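PDB 1FNU: exotoxin type A precursor (allele 1) from Streptococcus pyogenes phage T12, which probably acts as a secreted superantigen toxin, the scarlet fever toxin, of the staphylococcal and streptococcal toxin family. Local coordinates for residues F131-N136 / Q143-K148. Numbering follows the deposited sequence.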
loop_
_atom_site.group_PDB
_atom_site.type_symbol
_atom_site.label_atom_id
_atom_site.label_comp_id
_atom_site.label_asym_id
_atom_site.label_seq_id
_atom_site.Cartn_x
_atom_site.Cartn_y
_atom_site.Cartn_z
ATOM N N PHE A 131 3.931 -37.048 19.127
ATOM C CA PHE A 131 2.514 -36.887 18.889
ATOM C C PHE A 131 2.357 -37.204 17.396
ATOM O O PHE A 131 3.336 -37.323 16.646
ATOM C CB PHE A 131 1.990 -35.489 19.217
ATOM C CG PHE A 131 2.647 -34.370 18.464
ATOM C CD1 PHE A 131 3.878 -33.855 18.869
ATOM C CD2 PHE A 131 2.013 -33.808 17.358
ATOM C CE1 PHE A 131 4.485 -32.796 18.199
ATOM C CE2 PHE A 131 2.623 -32.727 16.661
ATOM C CZ PHE A 131 3.843 -32.228 17.079
ATOM N N ASP A 132 1.109 -37.383 17.008
ATOM C CA ASP A 132 0.721 -37.695 15.657
ATOM C C ASP A 132 0.044 -36.492 14.963
ATOM O O ASP A 132 -0.695 -35.750 15.589
ATOM C CB ASP A 132 -0.347 -38.821 15.636
ATOM C CG ASP A 132 0.138 -40.141 16.217
ATOM O OD1 ASP A 132 1.090 -40.740 15.642
ATOM O OD2 ASP A 132 -0.460 -40.580 17.243
ATOM N N ILE A 133 0.328 -36.323 13.671
ATOM C CA ILE A 133 -0.405 -35.345 12.860
ATOM C C ILE A 133 -0.968 -36.324 11.802
ATOM O O ILE A 133 -0.614 -37.517 11.794
ATOM C CB ILE A 133 0.478 -34.224 12.224
ATOM C CG1 ILE A 133 1.562 -34.807 11.340
ATOM C CG2 ILE A 133 1.136 -33.421 13.308
ATOM C CD1 ILE A 133 2.227 -33.772 10.462
ATOM N N GLU A 134 -1.849 -35.830 10.942
ATOM C CA GLU A 134 -2.523 -36.650 9.932
ATOM C C GLU A 134 -2.773 -35.845 8.702
ATOM O O GLU A 134 -3.068 -34.674 8.820
ATOM C CB GLU A 134 -3.937 -37.000 10.341
ATOM C CG GLU A 134 -4.197 -37.925 11.423
ATOM C CD GLU A 134 -5.709 -38.169 11.448
ATOM O OE1 GLU A 134 -6.471 -37.240 11.799
ATOM O OE2 GLU A 134 -6.148 -39.277 11.045
ATOM N N THR A 135 -2.740 -36.510 7.552
ATOM C CA THR A 135 -3.056 -35.892 6.269
ATOM C C THR A 135 -3.865 -36.877 5.417
ATOM O O THR A 135 -3.720 -38.093 5.567
ATOM C CB THR A 135 -1.803 -35.489 5.476
ATOM O OG1 THR A 135 -2.210 -34.970 4.224
ATOM C CG2 THR A 135 -0.859 -36.679 5.209
ATOM N N ASN A 136 -4.706 -36.339 4.536
ATOM C CA ASN A 136 -5.539 -37.114 3.620
ATOM C C ASN A 136 -4.861 -37.211 2.253
ATOM O O ASN A 136 -5.385 -37.864 1.359
ATOM C CB ASN A 136 -6.913 -36.450 3.416
ATOM C CG ASN A 136 -7.697 -36.233 4.730
ATOM O OD1 ASN A 136 -7.765 -37.107 5.587
ATOM N ND2 ASN A 136 -8.318 -35.067 4.864
ATOM N N GLN A 143 4.395 -27.528 3.978
ATOM C CA GLN A 143 3.601 -26.519 4.617
ATOM C C GLN A 143 2.434 -27.118 5.427
ATOM O O GLN A 143 2.201 -26.812 6.636
ATOM C CB GLN A 143 3.061 -25.501 3.555
ATOM C CG GLN A 143 2.299 -24.315 4.189
ATOM C CD GLN A 143 1.766 -23.300 3.238
ATOM O OE1 GLN A 143 1.877 -23.435 2.026
ATOM N NE2 GLN A 143 1.145 -22.266 3.779
ATOM N N GLU A 144 1.654 -27.955 4.784
ATOM C CA GLU A 144 0.527 -28.486 5.508
ATOM C C GLU A 144 0.932 -29.233 6.815
ATOM O O GLU A 144 0.311 -29.102 7.896
ATOM C CB GLU A 144 -0.295 -29.400 4.581
ATOM C CG GLU A 144 -1.205 -30.339 5.303
ATOM C CD GLU A 144 -2.094 -31.183 4.349
ATOM O OE1 GLU A 144 -2.161 -30.869 3.138
ATOM O OE2 GLU A 144 -2.753 -32.150 4.826
ATOM N N LEU A 145 2.014 -29.965 6.725
ATOM C CA LEU A 145 2.435 -30.770 7.887
ATOM C C LEU A 145 2.996 -29.908 9.010
ATOM O O LEU A 145 2.723 -30.184 10.183
ATOM C CB LEU A 145 3.440 -31.774 7.420
ATOM C CG LEU A 145 2.813 -32.747 6.405
ATOM C CD1 LEU A 145 3.922 -33.609 5.962
ATOM C CD2 LEU A 145 1.792 -33.612 6.945
ATOM N N ASP A 146 3.729 -28.870 8.630
ATOM C CA ASP A 146 4.325 -27.858 9.570
ATOM C C ASP A 146 3.143 -27.135 10.233
ATOM O O ASP A 146 3.080 -27.010 11.452
ATOM C CB ASP A 146 5.197 -26.937 8.747
ATOM C CG ASP A 146 5.978 -25.948 9.569
ATOM O OD1 ASP A 146 6.319 -26.255 10.740
ATOM O OD2 ASP A 146 6.300 -24.864 9.021
ATOM N N TYR A 147 2.142 -26.733 9.453
ATOM C CA TYR A 147 1.024 -26.069 10.085
ATOM C C TYR A 147 0.503 -26.966 11.170
ATOM O O TYR A 147 0.413 -26.559 12.293
ATOM C CB TYR A 147 -0.118 -25.767 9.141
ATOM C CG TYR A 147 -1.273 -25.272 9.955
ATOM C CD1 TYR A 147 -1.285 -23.969 10.494
ATOM C CD2 TYR A 147 -2.329 -26.118 10.270
ATOM C CE1 TYR A 147 -2.328 -23.537 11.356
ATOM C CE2 TYR A 147 -3.401 -25.684 11.136
ATOM C CZ TYR A 147 -3.393 -24.405 11.680
ATOM O OH TYR A 147 -4.495 -24.066 12.561
ATOM N N LYS A 148 0.098 -28.195 10.828
ATOM C CA LYS A 148 -0.368 -29.102 11.882
ATOM C C LYS A 148 0.646 -29.340 13.033
ATOM O O LYS A 148 0.277 -29.405 14.190
ATOM C CB LYS A 148 -0.780 -30.424 11.241
ATOM C CG LYS A 148 -2.034 -30.180 10.400
ATOM C CD LYS A 148 -2.298 -31.334 9.386
ATOM C CE LYS A 148 -3.760 -31.443 8.924
ATOM N NZ LYS A 148 -3.953 -32.360 7.720
#
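Lys-148 reaches from helix 142-157 to the edge strand 126-135 and donates a hydrogen bond from its ammonium group to the backbone carbonyl of Glu-134. Lys-148 NZ lies 2.7 Å from Glu-134 O, in the plane of that carbonyl, with a C=O...N angle of 150°. The lysine chain is extended beyond CG, and its CD and CE also pass close to this oxygen. One helical turn back, Glu-144 OE2 forms a salt bridge with Lys-148 NZ at 3.1 Å. Glu-144 OE2 also accepts a hydrogen bond from Thr-135 OG1, at 2.9 Å. The hydroxyl comes from above the carboxylate plane, 51° out of it, and the ammonium from the opposite face on the anti side. Thr-135 OG1 is anti to its backbone N (chi1 177°), which turns it to the glutamate. Lys-137 pairs with the other oxygen, Glu-144 OE1, so the buried carboxylate is probably kept charged. Beside this polar group, Ile-133 and Leu-145 cross at about a right angle, with Ile-133 CD1 3.5 Å from Leu-145 CD2. Ile-133 CG2 lies against Lys-148 CB at 4.1 Å, the two side chains meeting at a slant. This is the helix-on-sheet packing of the beta-grasp domain of superantigen toxins.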